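Local atomic coordinates of MDM10 isoform 1 (Saccharomyces cerevisiae, PDB entry 7BTX), a protein that helps tether the endoplasmic reticulum to mitochondria as part of the ERMES complex and takes part in late assembly steps of the outer-membrane TOM translocase. Residues 154-159 / 168-173; 302-307 / 421-426. One frame throughout, in Å; residues are numbered along the deposited sequence.

How the contacts relate
The chain of this beta-barrel joins its parts in two different ways. Contact 1 pairs strands that follow each other in sequence, and its order comes from backbone hydrogen bonds. Contact 2 brings together segments more than a hundred residues apart, where side chains do most of the joining. The two follow in series along the chain and lie on opposite sides of its centre, contact 1 about 17 Å from that point and contact 2 about 23 Å, measured from their own centres. Their centres are 37 Å apart and their nearest atoms about 27 Å, so neither touches the other. Contact 1 is largely buried, whereas contact 2 lies at the surface.

Contact 1 of 2, residues 154-159 / 168-173; sequences EAMIIK and MLKGVS
Ile158 and Met168 lie side by side and point the same way, with CG of Met168 set against both branches of the isoleucine; its distance to Ile158 CG2 is 3.8 Å. That methionine CG stands beside its own backbone N (chi1 -88°), and the chain then bends at chi3. The pair belongs to a row of side chains on one face of the sheet. Next in the row, Met156 holds its CG anti to the backbone N (chi1 -178°) and runs alongside Lys170, whose chain is extended. The thioether SD of Met156 meets the lysine CE at 3.8 Å and the Met168 CE at 4.3 Å, so one sulfur touches two chains of the facing strand. Helix 5-16 covers part of this face, where Leu9 reaches both Ile158 and Met168. Glu154 directs its polar end to Tyr143 on the adjoining strand, its OE2 hydrogen-bonded to the phenol OH. On the reverse face Ile157 and Leu169 also lie side by side and point the same way, and meet through their CD1 methyls, 4.2 Å apart.

Between these layers the backbones run antiparallel at 173°. Leu169 N reaches Ile157 O at 2.8 Å, and Ile157 N returns a bond to Leu169 O at 3.2 Å. Ala155 N donates to Gly171 O at 2.8 Å, while the return bond from Gly171 N is weak. This is a beta-hairpin, the repeating unit of an outer-membrane beta-barrel, and the N-terminal helix against one face resembles the arrangement in barrels of the VDAC and Tom40 type.

Contact 2 of 2, residues 302-307 / 421-426; sequences SIESNL and SLRDKT
The CA of Asn306 lies nearest that of Arg423, at 5.5 Å, and the CA of Leu307 nearest that of Leu422, a pairing that makes the two segments pass in opposite senses. No backbone-to-backbone hydrogen bond joins them. Residues 421-425 are the turn joining strands 413-420 and 426-434 into a beta-hairpin, and this turn meets the short strand 306-307 and the loop leading into it at the surface of the barrel. The joining is therefore left largely to side chains. Glu304 and Arg423 reach toward each other tip to tip in a salt bridge from OE2 to NE, although the modelled separation is too short to be taken literally. The carboxylate and guanidinium planes are turned 46° apart. Bends at chi2 and chi3 fold the Arg423 chain so that its CD and NE both lie by Glu304 OE2. Ser305 O lies at the guanidinium edge and accepts a weak bond from NH2 of Arg423 at 3.4 Å; the Ser305 hydroxyl is bonded instead to Tyr296. An alanine at Glu304 would probably leave the Arg423 guanidinium without its acidic mate, with the weak bond to Ser305 O doing little to stop it turning.

Beyond the charged pair, Leu307 CB and Leu422 CD2 make a loose apolar touch at 4.4 Å. Asn306 crosses the arginine at a slant, its ND2 beside Arg423 CB. Its OD1 takes two weak bonds, one from Leu307 N at 2.7 Å and one across the contact from Arg423 N at 3.5 Å.

Contact 1 of 2, residues 154-159 / 168-173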
loop_
_atom_site.group_PDB
_atom_site.type_symbol
_atom_site.label_atom_id
_atom_site.label_comp_id
_atom_site.label_asym_id
_atom_site.label_seq_id
_atom_site.Cartn_x
_atom_site.Cartn_y
_atom_site.Cartn_z
ATOM N N GLU D 154 -13.104 -7.604 19.738
ATOM C CA GLU D 154 -14.473 -8.084 19.809
ATOM C C GLU D 154 -14.581 -9.012 21.007
ATOM O O GLU D 154 -13.584 -9.602 21.427
ATOM C CB GLU D 154 -14.887 -8.770 18.506
ATOM C CG GLU D 154 -14.641 -10.254 18.432
ATOM C CD GLU D 154 -15.036 -10.831 17.096
ATOM O OE1 GLU D 154 -15.332 -10.040 16.180
ATOM O OE2 GLU D 154 -15.046 -12.069 16.956
ATOM N N ALA D 155 -15.758 -9.115 21.603
ATOM C CA ALA D 155 -15.931 -9.915 22.801
ATOM C C ALA D 155 -17.350 -10.452 22.850
ATOM O O ALA D 155 -18.254 -9.934 22.198
ATOM C CB ALA D 155 -15.613 -9.101 24.059
ATOM N N MET D 156 -17.537 -11.506 23.637
ATOM C CA MET D 156 -18.845 -12.110 23.826
ATOM C C MET D 156 -18.884 -12.905 25.120
ATOM O O MET D 156 -18.066 -13.801 25.329
ATOM C CB MET D 156 -19.205 -13.020 22.655
ATOM C CG MET D 156 -20.577 -13.634 22.772
ATOM S SD MET D 156 -21.084 -14.532 21.310
ATOM C CE MET D 156 -19.906 -15.868 21.328
ATOM N N ILE D 157 -19.828 -12.587 25.995
ATOM C CA ILE D 157 -20.059 -13.335 27.222
ATOM C C ILE D 157 -21.468 -13.888 27.157
ATOM O O ILE D 157 -22.411 -13.145 26.883
ATOM C CB ILE D 157 -19.879 -12.453 28.471
ATOM C CG1 ILE D 157 -18.515 -11.774 28.464
ATOM C CG2 ILE D 157 -20.048 -13.264 29.729
ATOM C CD1 ILE D 157 -18.434 -10.603 29.383
ATOM N N ILE D 158 -21.613 -15.184 27.387
ATOM C CA ILE D 158 -22.915 -15.831 27.457
ATOM C C ILE D 158 -23.046 -16.386 28.863
ATOM O O ILE D 158 -22.112 -17.008 29.376
ATOM C CB ILE D 158 -23.072 -16.945 26.418
ATOM C CG1 ILE D 158 -22.687 -16.457 25.032
ATOM C CG2 ILE D 158 -24.490 -17.438 26.383
ATOM C CD1 ILE D 158 -22.564 -17.573 24.049
ATOM N N LYS D 159 -24.185 -16.147 29.499
ATOM C CA LYS D 159 -24.487 -16.685 30.817
ATOM C C LYS D 159 -25.859 -17.331 30.752
ATOM O O LYS D 159 -26.848 -16.644 30.492
ATOM C CB LYS D 159 -24.485 -15.585 31.879
ATOM C CG LYS D 159 -23.238 -14.732 31.955
ATOM C CD LYS D 159 -22.080 -15.512 32.512
ATOM C CE LYS D 159 -22.265 -15.782 33.985
ATOM N NZ LYS D 159 -21.150 -16.611 34.508
ATOM N N MET D 168 -26.617 -12.399 27.435
ATOM C CA MET D 168 -25.553 -12.331 26.451
ATOM C C MET D 168 -25.043 -10.910 26.331
ATOM O O MET D 168 -25.829 -9.967 26.308
ATOM C CB MET D 168 -26.031 -12.800 25.086
ATOM C CG MET D 168 -25.902 -14.273 24.836
ATOM S SD MET D 168 -26.126 -14.600 23.091
ATOM C CE MET D 168 -25.097 -13.321 22.392
ATOM N N LEU D 169 -23.729 -10.768 26.247
ATOM C CA LEU D 169 -23.081 -9.508 25.931
ATOM C C LEU D 169 -22.304 -9.672 24.636
ATOM O O LEU D 169 -21.834 -10.762 24.315
ATOM C CB LEU D 169 -22.139 -9.070 27.050
ATOM C CG LEU D 169 -22.706 -8.148 28.117
ATOM C CD1 LEU D 169 -21.944 -8.331 29.400
ATOM C CD2 LEU D 169 -22.605 -6.720 27.656
ATOM N N LYS D 170 -22.177 -8.582 23.884
ATOM C CA LYS D 170 -21.486 -8.643 22.597
ATOM C C LYS D 170 -20.860 -7.271 22.342
ATOM O O LYS D 170 -21.529 -6.360 21.858
ATOM C CB LYS D 170 -22.421 -9.028 21.475
ATOM C CG LYS D 170 -22.372 -10.477 21.061
ATOM C CD LYS D 170 -23.520 -10.783 20.128
ATOM C CE LYS D 170 -23.310 -12.075 19.374
ATOM N NZ LYS D 170 -24.531 -12.473 18.628
ATOM N N GLY D 171 -19.579 -7.147 22.658
ATOM C CA GLY D 171 -18.852 -5.931 22.383
ATOM C C GLY D 171 -18.036 -6.023 21.113
ATOM O O GLY D 171 -17.533 -7.076 20.734
ATOM N N VAL D 172 -17.923 -4.885 20.436
ATOM C CA VAL D 172 -17.093 -4.729 19.247
ATOM C C VAL D 172 -16.439 -3.358 19.347
ATOM O O VAL D 172 -17.127 -2.350 19.526
ATOM C CB VAL D 172 -17.912 -4.868 17.949
ATOM C CG1 VAL D 172 -17.195 -4.221 16.792
ATOM C CG2 VAL D 172 -18.170 -6.322 17.617
ATOM N N SER D 173 -15.109 -3.303 19.246
ATOM C CA SER D 173 -14.349 -2.074 19.488
ATOM C C SER D 173 -13.314 -1.874 18.384
ATOM O O SER D 173 -12.249 -2.488 18.398
ATOM C CB SER D 173 -13.701 -2.124 20.863
ATOM O OG SER D 173 -12.906 -0.977 21.094
#

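Contact 2 of 2, residues 302-307 / 421-426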
loop_
_atom_site.group_PDB
_atom_site.type_symbol
_atom_site.label_atom_id
_atom_site.label_comp_id
_atom_site.label_asym_id
_atom_site.label_seq_id
_atom_site.Cartn_x
_atom_site.Cartn_y
_atom_site.Cartn_z
ATOM N N SER D 302 -44.992 1.045 -3.705
ATOM C CA SER D 302 -43.940 1.281 -4.683
ATOM C C SER D 302 -43.705 0.017 -5.492
ATOM O O SER D 302 -42.551 -0.393 -5.654
ATOM C CB SER D 302 -42.650 1.727 -3.993
ATOM O OG SER D 302 -41.522 1.507 -4.821
ATOM N N ILE D 303 -44.797 -0.589 -5.986
ATOM C CA ILE D 303 -44.897 -1.988 -6.417
ATOM C C ILE D 303 -43.788 -2.428 -7.369
ATOM O O ILE D 303 -43.524 -1.795 -8.398
ATOM C CB ILE D 303 -46.294 -2.264 -7.011
ATOM C CG1 ILE D 303 -46.657 -1.273 -8.121
ATOM C CG2 ILE D 303 -47.351 -2.218 -5.922
ATOM C CD1 ILE D 303 -47.912 -1.644 -8.878
ATOM N N GLU D 304 -43.092 -3.494 -6.981
ATOM C CA GLU D 304 -41.820 -3.895 -7.575
ATOM C C GLU D 304 -41.553 -5.329 -7.129
ATOM O O GLU D 304 -41.325 -5.584 -5.944
ATOM C CB GLU D 304 -40.706 -2.947 -7.136
ATOM C CG GLU D 304 -39.353 -3.151 -7.794
ATOM C CD GLU D 304 -38.479 -4.126 -7.033
ATOM O OE1 GLU D 304 -38.664 -4.255 -5.805
ATOM O OE2 GLU D 304 -37.600 -4.754 -7.656
ATOM N N SER D 305 -41.561 -6.263 -8.073
ATOM C CA SER D 305 -41.398 -7.668 -7.724
ATOM C C SER D 305 -39.941 -8.102 -7.784
ATOM O O SER D 305 -39.071 -7.337 -8.211
ATOM C CB SER D 305 -42.242 -8.548 -8.647
ATOM O OG SER D 305 -43.611 -8.488 -8.291
ATOM N N ASN D 306 -39.680 -9.332 -7.350
ATOM C CA ASN D 306 -38.384 -9.983 -7.464
ATOM C C ASN D 306 -38.611 -11.479 -7.318
ATOM O O ASN D 306 -39.581 -11.894 -6.683
ATOM C CB ASN D 306 -37.410 -9.472 -6.403
ATOM C CG ASN D 306 -35.964 -9.747 -6.758
ATOM O OD1 ASN D 306 -35.662 -10.634 -7.553
ATOM N ND2 ASN D 306 -35.057 -8.984 -6.162
ATOM N N LEU D 307 -37.743 -12.303 -7.898
ATOM C CA LEU D 307 -37.956 -13.742 -7.765
ATOM C C LEU D 307 -36.585 -14.417 -7.727
ATOM O O LEU D 307 -35.988 -14.757 -8.747
ATOM C CB LEU D 307 -38.825 -14.298 -8.891
ATOM C CG LEU D 307 -39.161 -15.788 -8.812
ATOM C CD1 LEU D 307 -40.147 -16.052 -7.699
ATOM C CD2 LEU D 307 -39.719 -16.275 -10.128
ATOM N N SER D 421 -30.918 -14.471 -9.303
ATOM C CA SER D 421 -31.814 -13.349 -9.053
ATOM C C SER D 421 -32.420 -12.891 -10.374
ATOM O O SER D 421 -31.942 -13.288 -11.440
ATOM C CB SER D 421 -31.076 -12.200 -8.373
ATOM O OG SER D 421 -31.934 -11.095 -8.172
ATOM N N LEU D 422 -33.469 -12.071 -10.331
ATOM C CA LEU D 422 -34.106 -11.632 -11.568
ATOM C C LEU D 422 -34.189 -10.115 -11.666
ATOM O O LEU D 422 -34.174 -9.563 -12.769
ATOM C CB LEU D 422 -35.501 -12.235 -11.703
ATOM C CG LEU D 422 -35.640 -13.477 -12.584
ATOM C CD1 LEU D 422 -35.019 -14.705 -11.951
ATOM C CD2 LEU D 422 -37.101 -13.726 -12.898
ATOM N N ARG D 423 -34.298 -9.431 -10.529
ATOM C CA ARG D 423 -34.246 -7.974 -10.551
ATOM C C ARG D 423 -32.841 -7.490 -10.882
ATOM O O ARG D 423 -32.667 -6.552 -11.666
ATOM C CB ARG D 423 -34.718 -7.415 -9.207
ATOM C CG ARG D 423 -34.479 -5.923 -8.998
ATOM C CD ARG D 423 -35.238 -5.075 -10.009
ATOM N NE ARG D 423 -36.685 -5.224 -9.891
ATOM C CZ ARG D 423 -37.549 -4.862 -10.834
ATOM N NH1 ARG D 423 -37.110 -4.329 -11.965
ATOM N NH2 ARG D 423 -38.849 -5.033 -10.648
ATOM N N ASP D 424 -31.828 -8.134 -10.311
ATOM C CA ASP D 424 -30.444 -7.817 -10.622
ATOM C C ASP D 424 -29.891 -8.656 -11.762
ATOM O O ASP D 424 -28.838 -8.307 -12.309
ATOM C CB ASP D 424 -29.576 -8.002 -9.376
ATOM C CG ASP D 424 -29.923 -7.021 -8.275
ATOM O OD1 ASP D 424 -29.438 -5.872 -8.328
ATOM O OD2 ASP D 424 -30.683 -7.395 -7.358
ATOM N N LYS D 425 -30.583 -9.745 -12.114
ATOM C CA LYS D 425 -30.272 -10.628 -13.242
ATOM C C LYS D 425 -28.864 -11.215 -13.127
ATOM O O LYS D 425 -28.036 -11.106 -14.028
ATOM C CB LYS D 425 -30.475 -9.907 -14.581
ATOM C CG LYS D 425 -30.823 -10.821 -15.760
ATOM C CD LYS D 425 -31.733 -11.977 -15.365
ATOM C CE LYS D 425 -32.012 -12.887 -16.548
ATOM N NZ LYS D 425 -32.568 -14.200 -16.120
ATOM N N THR D 426 -28.609 -11.845 -11.987
ATOM C CA THR D 426 -27.320 -12.444 -11.697
ATOM C C THR D 426 -27.461 -13.953 -11.591
ATOM O O THR D 426 -28.560 -14.505 -11.629
ATOM C CB THR D 426 -26.720 -11.889 -10.402
ATOM O OG1 THR D 426 -27.630 -12.110 -9.321
ATOM C CG2 THR D 426 -26.451 -10.405 -10.532
#